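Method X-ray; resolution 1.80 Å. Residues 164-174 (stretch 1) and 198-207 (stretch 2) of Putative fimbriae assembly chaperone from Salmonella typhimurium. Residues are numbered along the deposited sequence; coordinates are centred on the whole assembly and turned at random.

Stretch 1 (164-174) YMNLASVTVGG
Stretch 2 198-207: HGDIEWRVIT

Within 164-174 and 198-207, short strands around 167-168 and 170-172 pair antiparallel with 201-205, the axes of 170-172 and 201-205 approaching to 4.6 Å at 178°; the rest is mostly loop. L167 lies across from V205 and A168 from R204; beyond a corner at S169, T171 pairs with E202 and V172 with I201. The register shifts by one residue between A168 and T171, a β-bulge in which S169 takes phi/psi 53/40° while its neighbours stay extended (A168 -131/160°, V170 -72/130°).

Six backbone hydrogen bonds join the stretches. I206 N donates to N166 O (2.9 Å), A168 N to R204 O (2.8 Å) and R204 N to A168 O (2.9 Å). Past the bulge, T171 N donates to E202 O (2.8 Å), E202 N to T171 O (2.9 Å) and G173 N to D200 O (2.9 Å). CA-H...O contacts fill in between, such as V170 CA to E202 O (3.2 Å) and I201 CA to T171 O (3.2 Å).

L167, V205, V172 and I201 share one face, where branched apolar chains pack in buried surroundings. L167 (chi1 m, chi2 3°) brings CD1 to 3.4 Å from V205 CG1 and 4.2 Å from W203 CD1. V170 (t) sets CG2 3.9 Å from CB of W203 (chi1 p, chi2 102°), and V172 (t) places CG2 4.0 Å from CG1 of I201 (chi1 m, chi2 137°).

A168, R204, T171 and E202 occupy the other, partly exposed face. The small A168 CB meets I206 CG1 (mt) at 3.9 Å; T171 (p) holds OG1 3.5 Å from CB of the extended E202 (tt). A water hydrogen-bonds to T171 OG1 (3.1 Å), D200 O (2.5 Å) and G174 N (3.2 Å).

G173 (46/42°) suits its place because a CB would lie 2.3 Å from H198 O, and G199 (117/-157°) adopts angles that call for glycine.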

# COMPACT_ATOMS: atom_id res chain seq x y z
N TYR B 164 2.01 -18.06 -2.21
CA TYR B 164 2.09 -16.98 -1.25
C TYR B 164 1.04 -17.17 -0.18
O TYR B 164 -0.13 -17.39 -0.49
CB TYR B 164 1.91 -15.59 -1.88
CG TYR B 164 3.07 -15.26 -2.77
CD1 TYR B 164 4.13 -14.50 -2.31
CD2 TYR B 164 3.14 -15.78 -4.07
CE1 TYR B 164 5.23 -14.23 -3.12
CE2 TYR B 164 4.24 -15.50 -4.91
CZ TYR B 164 5.27 -14.75 -4.42
OH TYR B 164 6.34 -14.45 -5.23
N MET B 165 1.45 -16.98 1.07
CA MET B 165 0.57 -17.19 2.23
C MET B 165 0.34 -15.83 2.87
O MET B 165 1.22 -15.25 3.51
CB MET B 165 1.23 -18.18 3.22
CG MET B 165 1.17 -19.63 2.76
SD MET B 165 -0.54 -20.27 2.89
CE MET B 165 -0.39 -21.89 2.09
N ASN B 166 -0.84 -15.29 2.64
CA ASN B 166 -1.14 -13.95 3.06
C ASN B 166 -1.89 -14.11 4.36
O ASN B 166 -3.09 -14.33 4.36
CB ASN B 166 -1.95 -13.26 1.96
CG ASN B 166 -1.14 -13.11 0.69
OD1 ASN B 166 -0.12 -12.40 0.67
ND2 ASN B 166 -1.54 -13.82 -0.37
N LEU B 167 -1.17 -14.00 5.47
CA LEU B 167 -1.74 -14.33 6.77
C LEU B 167 -2.52 -13.16 7.37
O LEU B 167 -2.13 -12.01 7.26
CB LEU B 167 -0.66 -14.82 7.75
CG LEU B 167 -0.11 -16.27 7.62
CD1 LEU B 167 -0.64 -17.12 6.45
CD2 LEU B 167 1.39 -16.16 7.59
N ALA B 168 -3.66 -13.49 7.97
CA ALA B 168 -4.43 -12.50 8.73
C ALA B 168 -4.82 -13.09 10.09
O ALA B 168 -4.81 -14.32 10.28
CB ALA B 168 -5.66 -12.08 7.95
N SER B 169 -5.14 -12.20 11.03
CA SER B 169 -5.70 -12.58 12.34
C SER B 169 -4.85 -13.63 13.05
O SER B 169 -5.39 -14.57 13.65
CB SER B 169 -7.15 -13.07 12.17
OG SER B 169 -8.03 -12.02 11.74
N VAL B 170 -3.52 -13.50 12.95
CA VAL B 170 -2.57 -14.37 13.68
C VAL B 170 -2.51 -14.10 15.21
O VAL B 170 -2.34 -12.96 15.63
CB VAL B 170 -1.12 -14.24 13.10
CG1 VAL B 170 -0.19 -15.21 13.79
CG2 VAL B 170 -1.08 -14.46 11.59
N THR B 171 -2.63 -15.15 16.03
CA THR B 171 -2.46 -15.01 17.48
C THR B 171 -1.54 -16.08 18.06
O THR B 171 -1.47 -17.19 17.53
CB THR B 171 -3.81 -15.07 18.27
OG1 THR B 171 -4.54 -16.26 17.92
CG2 THR B 171 -4.65 -13.82 17.98
N VAL B 172 -0.84 -15.73 19.13
CA VAL B 172 0.02 -16.67 19.85
C VAL B 172 -0.42 -16.67 21.32
O VAL B 172 -0.36 -15.64 21.99
CB VAL B 172 1.53 -16.32 19.69
CG1 VAL B 172 2.39 -17.17 20.61
CG2 VAL B 172 1.95 -16.49 18.22
N GLY B 173 -0.86 -17.84 21.79
CA GLY B 173 -1.54 -17.94 23.08
C GLY B 173 -2.60 -16.86 23.25
O GLY B 173 -2.72 -16.25 24.32
N GLY B 174 -3.35 -16.61 22.18
CA GLY B 174 -4.41 -15.61 22.18
C GLY B 174 -3.99 -14.16 21.98
O GLY B 174 -4.85 -13.31 21.77
N HIS B 198 3.73 -16.61 23.84
CA HIS B 198 3.98 -18.04 23.78
C HIS B 198 2.70 -18.88 23.77
O HIS B 198 1.66 -18.44 24.25
CB HIS B 198 4.88 -18.48 24.94
CG HIS B 198 5.84 -19.57 24.59
ND1 HIS B 198 5.73 -20.85 25.08
CD2 HIS B 198 6.93 -19.56 23.78
CE1 HIS B 198 6.72 -21.59 24.60
NE2 HIS B 198 7.46 -20.83 23.81
N GLY B 199 2.79 -20.08 23.20
CA GLY B 199 1.67 -21.02 23.19
C GLY B 199 1.16 -21.34 21.80
O GLY B 199 1.88 -21.19 20.79
N ASP B 200 -0.09 -21.78 21.72
CA ASP B 200 -0.63 -22.24 20.44
C ASP B 200 -0.86 -21.09 19.46
O ASP B 200 -1.20 -19.98 19.85
CB ASP B 200 -1.88 -23.10 20.65
CG ASP B 200 -1.59 -24.37 21.48
OD1 ASP B 200 -0.43 -24.85 21.53
OD2 ASP B 200 -2.52 -24.89 22.13
N ILE B 201 -0.62 -21.36 18.18
CA ILE B 201 -0.76 -20.34 17.18
C ILE B 201 -2.08 -20.56 16.49
O ILE B 201 -2.48 -21.70 16.24
CB ILE B 201 0.39 -20.39 16.17
CG1 ILE B 201 1.71 -20.30 16.92
CG2 ILE B 201 0.28 -19.27 15.13
CD1 ILE B 201 2.75 -21.26 16.42
N GLU B 202 -2.77 -19.46 16.19
CA GLU B 202 -3.97 -19.49 15.37
C GLU B 202 -3.81 -18.46 14.27
O GLU B 202 -3.28 -17.38 14.50
CB GLU B 202 -5.23 -19.20 16.21
CG GLU B 202 -6.52 -19.12 15.36
CD GLU B 202 -7.78 -18.82 16.17
OE1 GLU B 202 -7.83 -19.16 17.36
OE2 GLU B 202 -8.74 -18.23 15.59
N TRP B 203 -4.26 -18.80 13.06
CA TRP B 203 -4.17 -17.88 11.94
C TRP B 203 -5.26 -18.14 10.94
O TRP B 203 -5.92 -19.18 10.97
CB TRP B 203 -2.80 -17.97 11.25
CG TRP B 203 -2.51 -19.29 10.55
CD1 TRP B 203 -2.58 -19.54 9.21
CD2 TRP B 203 -2.08 -20.51 11.17
NE1 TRP B 203 -2.23 -20.86 8.96
CE2 TRP B 203 -1.90 -21.47 10.14
CE3 TRP B 203 -1.80 -20.89 12.49
CZ2 TRP B 203 -1.49 -22.79 10.40
CZ3 TRP B 203 -1.40 -22.19 12.75
CH2 TRP B 203 -1.25 -23.13 11.70
N ARG B 204 -5.43 -17.16 10.05
CA ARG B 204 -6.29 -17.28 8.89
C ARG B 204 -5.46 -16.82 7.68
O ARG B 204 -4.39 -16.23 7.85
CB ARG B 204 -7.54 -16.43 9.03
CG ARG B 204 -8.50 -16.88 10.15
CD ARG B 204 -9.47 -15.77 10.43
NE ARG B 204 -10.29 -15.99 11.62
CZ ARG B 204 -11.53 -16.45 11.61
NH1 ARG B 204 -12.11 -16.80 10.46
NH2 ARG B 204 -12.20 -16.60 12.76
N VAL B 205 -5.92 -17.15 6.49
CA VAL B 205 -5.32 -16.59 5.31
C VAL B 205 -6.35 -15.75 4.58
O VAL B 205 -7.53 -16.01 4.63
CB VAL B 205 -4.67 -17.65 4.35
CG1 VAL B 205 -3.51 -18.42 5.08
CG2 VAL B 205 -5.71 -18.60 3.79
N ILE B 206 -5.88 -14.71 3.90
CA ILE B 206 -6.76 -13.96 3.04
C ILE B 206 -6.89 -14.81 1.76
O ILE B 206 -5.87 -15.19 1.16
CB ILE B 206 -6.20 -12.57 2.73
CG1 ILE B 206 -5.92 -11.78 4.03
CG2 ILE B 206 -7.21 -11.78 1.84
CD1 ILE B 206 -5.25 -10.43 3.74
N THR B 207 -8.12 -15.14 1.40
CA THR B 207 -8.39 -16.03 0.25
C THR B 207 -8.19 -15.33 -1.09
O THR B 207 -7.99 -14.10 -1.13
CB THR B 207 -9.84 -16.63 0.28
OG1 THR B 207 -10.80 -15.64 -0.18
CG2 THR B 207 -10.20 -17.13 1.68
O HOH W 1 -4.47 -13.85 -0.90
O HOH W 2 -3.22 -18.46 19.60